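Local coordinates for protein AmbC (Sorangium cellulosum, PDB 5O15) that carries, as a double-hotdog domain, the dual dehydratase and cyclase activities that probably form an oxygen heterocycle during ambruticin polyketide biosynthesis, at residues G137-A149 / E275-A287. Residues are numbered along the deposited sequence; the frame is centred on the assembly and turned at random. Where two conformers were deposited one is given.
Sequences GAAPAAATTAWAA and ELADAQGQPVARA. With GOL (glycerol), chain C.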
# COMPACT_ATOMS: atom_id res chain seq x y z
N GLY A 137 3.61 -5.88 15.60
CA GLY A 137 3.05 -6.64 16.69
C GLY A 137 2.46 -7.95 16.27
O GLY A 137 2.72 -8.46 15.18
N ALA A 138 1.64 -8.49 17.16
CA ALA A 138 0.96 -9.76 16.92
C ALA A 138 -0.12 -9.61 15.85
O ALA A 138 -0.66 -8.53 15.62
CB ALA A 138 0.33 -10.24 18.23
N ALA A 139 -0.44 -10.73 15.18
CA ALA A 139 -1.38 -10.68 14.07
C ALA A 139 -2.82 -10.70 14.59
O ALA A 139 -3.11 -11.30 15.63
CB ALA A 139 -1.16 -11.86 13.14
N PRO A 140 -3.72 -10.05 13.88
CA PRO A 140 -5.13 -10.05 14.27
C PRO A 140 -5.75 -11.36 13.84
O PRO A 140 -5.11 -12.20 13.20
CB PRO A 140 -5.69 -8.90 13.46
CG PRO A 140 -4.90 -8.94 12.21
CD PRO A 140 -3.50 -9.23 12.69
N ALA A 141 -7.02 -11.53 14.20
CA ALA A 141 -7.73 -12.76 13.90
C ALA A 141 -7.73 -13.02 12.40
O ALA A 141 -7.74 -12.10 11.58
CB ALA A 141 -9.17 -12.68 14.40
N ALA A 142 -7.65 -14.29 12.06
CA ALA A 142 -7.78 -14.69 10.67
C ALA A 142 -9.19 -14.40 10.15
O ALA A 142 -10.18 -14.45 10.89
CB ALA A 142 -7.48 -16.19 10.54
N ALA A 143 -9.28 -14.07 8.86
CA ALA A 143 -10.56 -13.87 8.19
C ALA A 143 -10.73 -14.87 7.05
O ALA A 143 -9.81 -15.05 6.25
CB ALA A 143 -10.66 -12.46 7.61
N THR A 144 -11.88 -15.53 7.00
CA THR A 144 -12.09 -16.52 5.97
C THR A 144 -11.98 -15.89 4.58
O THR A 144 -12.33 -14.73 4.37
CB THR A 144 -13.48 -17.16 6.14
OG1 THR A 144 -13.70 -18.11 5.09
CG2 THR A 144 -14.62 -16.14 6.06
N THR A 145 -11.61 -16.71 3.59
CA THR A 145 -11.63 -16.35 2.18
C THR A 145 -12.67 -17.16 1.43
O THR A 145 -12.58 -17.31 0.22
CB THR A 145 -10.24 -16.50 1.56
OG1 THR A 145 -9.72 -17.80 1.87
CG2 THR A 145 -9.29 -15.39 2.12
N ALA A 146 -13.70 -17.64 2.12
CA ALA A 146 -14.78 -18.35 1.45
C ALA A 146 -15.46 -17.49 0.38
O ALA A 146 -15.99 -18.01 -0.61
CB ALA A 146 -15.80 -18.85 2.46
N TRP A 147 -15.43 -16.17 0.56
CA TRP A 147 -16.00 -15.25 -0.43
C TRP A 147 -15.29 -15.32 -1.77
O TRP A 147 -15.87 -14.90 -2.77
CB TRP A 147 -15.96 -13.80 0.09
CG TRP A 147 -14.60 -13.34 0.57
CD1 TRP A 147 -14.12 -13.37 1.85
CD2 TRP A 147 -13.54 -12.83 -0.25
NE1 TRP A 147 -12.82 -12.93 1.87
CE2 TRP A 147 -12.45 -12.60 0.59
CE3 TRP A 147 -13.40 -12.55 -1.61
CZ2 TRP A 147 -11.23 -12.11 0.12
CZ3 TRP A 147 -12.20 -12.05 -2.07
CH2 TRP A 147 -11.14 -11.86 -1.22
N ALA A 148 -14.06 -15.81 -1.82
CA ALA A 148 -13.29 -15.93 -3.06
C ALA A 148 -13.54 -17.25 -3.77
O ALA A 148 -13.13 -17.41 -4.91
CB ALA A 148 -11.79 -15.78 -2.74
N ALA A 149 -14.19 -18.20 -3.11
CA ALA A 149 -14.46 -19.53 -3.63
C ALA A 149 -15.87 -19.59 -4.20
O ALA A 149 -16.76 -18.85 -3.78
CB ALA A 149 -14.34 -20.55 -2.48
N GLU A 275 -9.17 -7.56 2.29
CA GLU A 275 -8.79 -8.96 2.39
C GLU A 275 -8.41 -9.45 1.01
O GLU A 275 -9.13 -9.17 0.04
CB GLU A 275 -9.93 -9.80 2.95
CG GLU A 275 -10.38 -9.43 4.35
CD GLU A 275 -11.77 -9.97 4.53
OE1 GLU A 275 -11.92 -11.21 4.52
OE2 GLU A 275 -12.73 -9.16 4.56
N LEU A 276 -7.32 -10.20 0.91
CA LEU A 276 -6.78 -10.67 -0.36
C LEU A 276 -6.63 -12.18 -0.34
O LEU A 276 -6.13 -12.75 0.64
CB LEU A 276 -5.43 -10.01 -0.63
CG LEU A 276 -5.44 -8.49 -0.61
CD1 LEU A 276 -4.05 -7.91 -0.74
CD2 LEU A 276 -6.33 -7.92 -1.71
N ALA A 277 -7.04 -12.81 -1.43
CA ALA A 277 -6.99 -14.24 -1.62
C ALA A 277 -6.25 -14.60 -2.90
O ALA A 277 -6.35 -13.90 -3.91
CB ALA A 277 -8.41 -14.82 -1.67
N ASP A 278 -5.53 -15.71 -2.85
CA ASP A 278 -4.82 -16.22 -4.01
C ASP A 278 -5.75 -16.95 -4.97
O ASP A 278 -6.94 -17.11 -4.72
CB ASP A 278 -3.61 -17.07 -3.61
CG ASP A 278 -3.96 -18.44 -3.02
OD1 ASP A 278 -5.07 -18.97 -3.25
OD2 ASP A 278 -3.05 -18.97 -2.32
N ALA A 279 -5.17 -17.39 -6.09
CA ALA A 279 -5.93 -18.03 -7.17
C ALA A 279 -6.57 -19.34 -6.76
O ALA A 279 -7.46 -19.81 -7.47
CB ALA A 279 -5.01 -18.25 -8.36
N GLN A 280 -6.12 -19.95 -5.67
CA GLN A 280 -6.63 -21.19 -5.13
C GLN A 280 -7.62 -20.95 -4.00
O GLN A 280 -8.02 -21.89 -3.33
CB GLN A 280 -5.45 -22.00 -4.57
CG GLN A 280 -4.47 -22.44 -5.62
CD GLN A 280 -3.62 -23.56 -5.10
OE1 GLN A 280 -3.29 -23.66 -3.88
NE2 GLN A 280 -3.33 -24.48 -6.00
N GLY A 281 -8.02 -19.70 -3.78
CA GLY A 281 -9.00 -19.35 -2.78
C GLY A 281 -8.45 -19.19 -1.38
O GLY A 281 -9.24 -19.10 -0.44
N GLN A 282 -7.13 -19.17 -1.21
CA GLN A 282 -6.53 -19.17 0.11
C GLN A 282 -6.06 -17.77 0.50
O GLN A 282 -5.71 -16.95 -0.34
CB GLN A 282 -5.35 -20.15 0.12
CG GLN A 282 -5.74 -21.61 -0.09
CD GLN A 282 -6.41 -22.23 1.10
OE1 GLN A 282 -6.93 -21.53 1.95
NE2 GLN A 282 -6.39 -23.56 1.19
N PRO A 283 -5.96 -17.49 1.81
CA PRO A 283 -5.59 -16.14 2.24
C PRO A 283 -4.19 -15.78 1.81
O PRO A 283 -3.25 -16.57 1.95
CB PRO A 283 -5.72 -16.20 3.77
CG PRO A 283 -6.48 -17.40 4.07
CD PRO A 283 -6.40 -18.34 2.92
N VAL A 284 -4.03 -14.54 1.38
CA VAL A 284 -2.72 -13.94 1.11
C VAL A 284 -2.38 -12.84 2.10
O VAL A 284 -1.27 -12.78 2.60
CB VAL A 284 -2.61 -13.42 -0.34
CG1 VAL A 284 -1.38 -12.56 -0.53
CG2 VAL A 284 -2.62 -14.57 -1.29
N ALA A 285 -3.30 -11.92 2.34
CA ALA A 285 -3.01 -10.77 3.19
C ALA A 285 -4.29 -10.16 3.65
O ALA A 285 -5.34 -10.32 3.00
CB ALA A 285 -2.13 -9.73 2.51
N ARG A 286 -4.21 -9.37 4.71
CA ARG A 286 -5.36 -8.60 5.12
C ARG A 286 -4.88 -7.33 5.79
O ARG A 286 -3.83 -7.32 6.47
CB ARG A 286 -6.29 -9.38 6.05
CG ARG A 286 -5.60 -9.94 7.27
CD ARG A 286 -6.47 -10.99 7.93
NE ARG A 286 -5.88 -11.49 9.16
CZ ARG A 286 -4.82 -12.29 9.21
NH1 ARG A 286 -4.23 -12.68 8.08
NH2 ARG A 286 -4.36 -12.70 10.40
N ALA A 287 -5.65 -6.28 5.63
CA ALA A 287 -5.49 -5.02 6.34
C ALA A 287 -6.77 -4.74 7.10
O ALA A 287 -7.84 -4.60 6.48
CB ALA A 287 -5.18 -3.86 5.40
C1 GOL C . -11.33 -21.15 5.34
O1 GOL C . -12.22 -20.20 5.96
C2 GOL C . -10.91 -20.53 3.99
O2 GOL C . -10.22 -19.41 4.14
C3 GOL C . -10.07 -21.60 3.25
O3 GOL C . -9.65 -21.03 2.10
O HOH W 1 -13.94 -12.63 5.35
O HOH W 2 -9.92 -12.85 4.01
O HOH W 3 -11.79 -20.18 0.04
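Arg286 extends from its strand to the loop 137-149 and donates to two successive backbone carbonyls. Its NH2 meets Pro140 O at 2.9 Å with a fairly straight N-H...O angle of 158°, the oxygen lying in the guanidinium plane; NE reaches Ala141 O at 3.1 Å on a more bent path, with that oxygen tilted out of the plane. In this conformer the two bonds hold the guanidinium's rotation, with one face against Ala142 CA, while NH1 turns to a salt bridge with Glu248.

Glu275 and Trp147 meet with carboxylate and indole planes 82° apart. NE1 of Trp147 donates to Glu275 OE1 at 3.3 Å from above the carboxylate plane, and a water bonds both OE1 and Thr144 O. Since OE2 pairs with Arg258, the carboxylate is gripped at both oxygens. Shortening Trp147 to an alanine would probably leave Glu275 OE1 without its indole donor and open a gap beside Ala277 CB, 4.1 Å from Trp147 CH2.

Thr145 places OG1 between its backbone N and carbonyl carbon (chi1 51°), within 2.7 Å of Gly281 O, to which it donates; OG1 also accepts from a glycerol, probably left from crystallisation. Thr145 CG2 rests 3.9 Å from Ala277 CB, beside Pro283, and Ala148 CB lies 3.7 Å from Ala277 CB.

Thus the loop between strands 129-137 and 158-160, probably linking the two hotdog halves, packs on the second half's hairpin, strands 269-277 and 283-295 joined by a type I turn at 278-281. Strands 254-261 and 236-247 flank this hairpin, supplying Arg258 and touching Pro140 through Asp244, respectively.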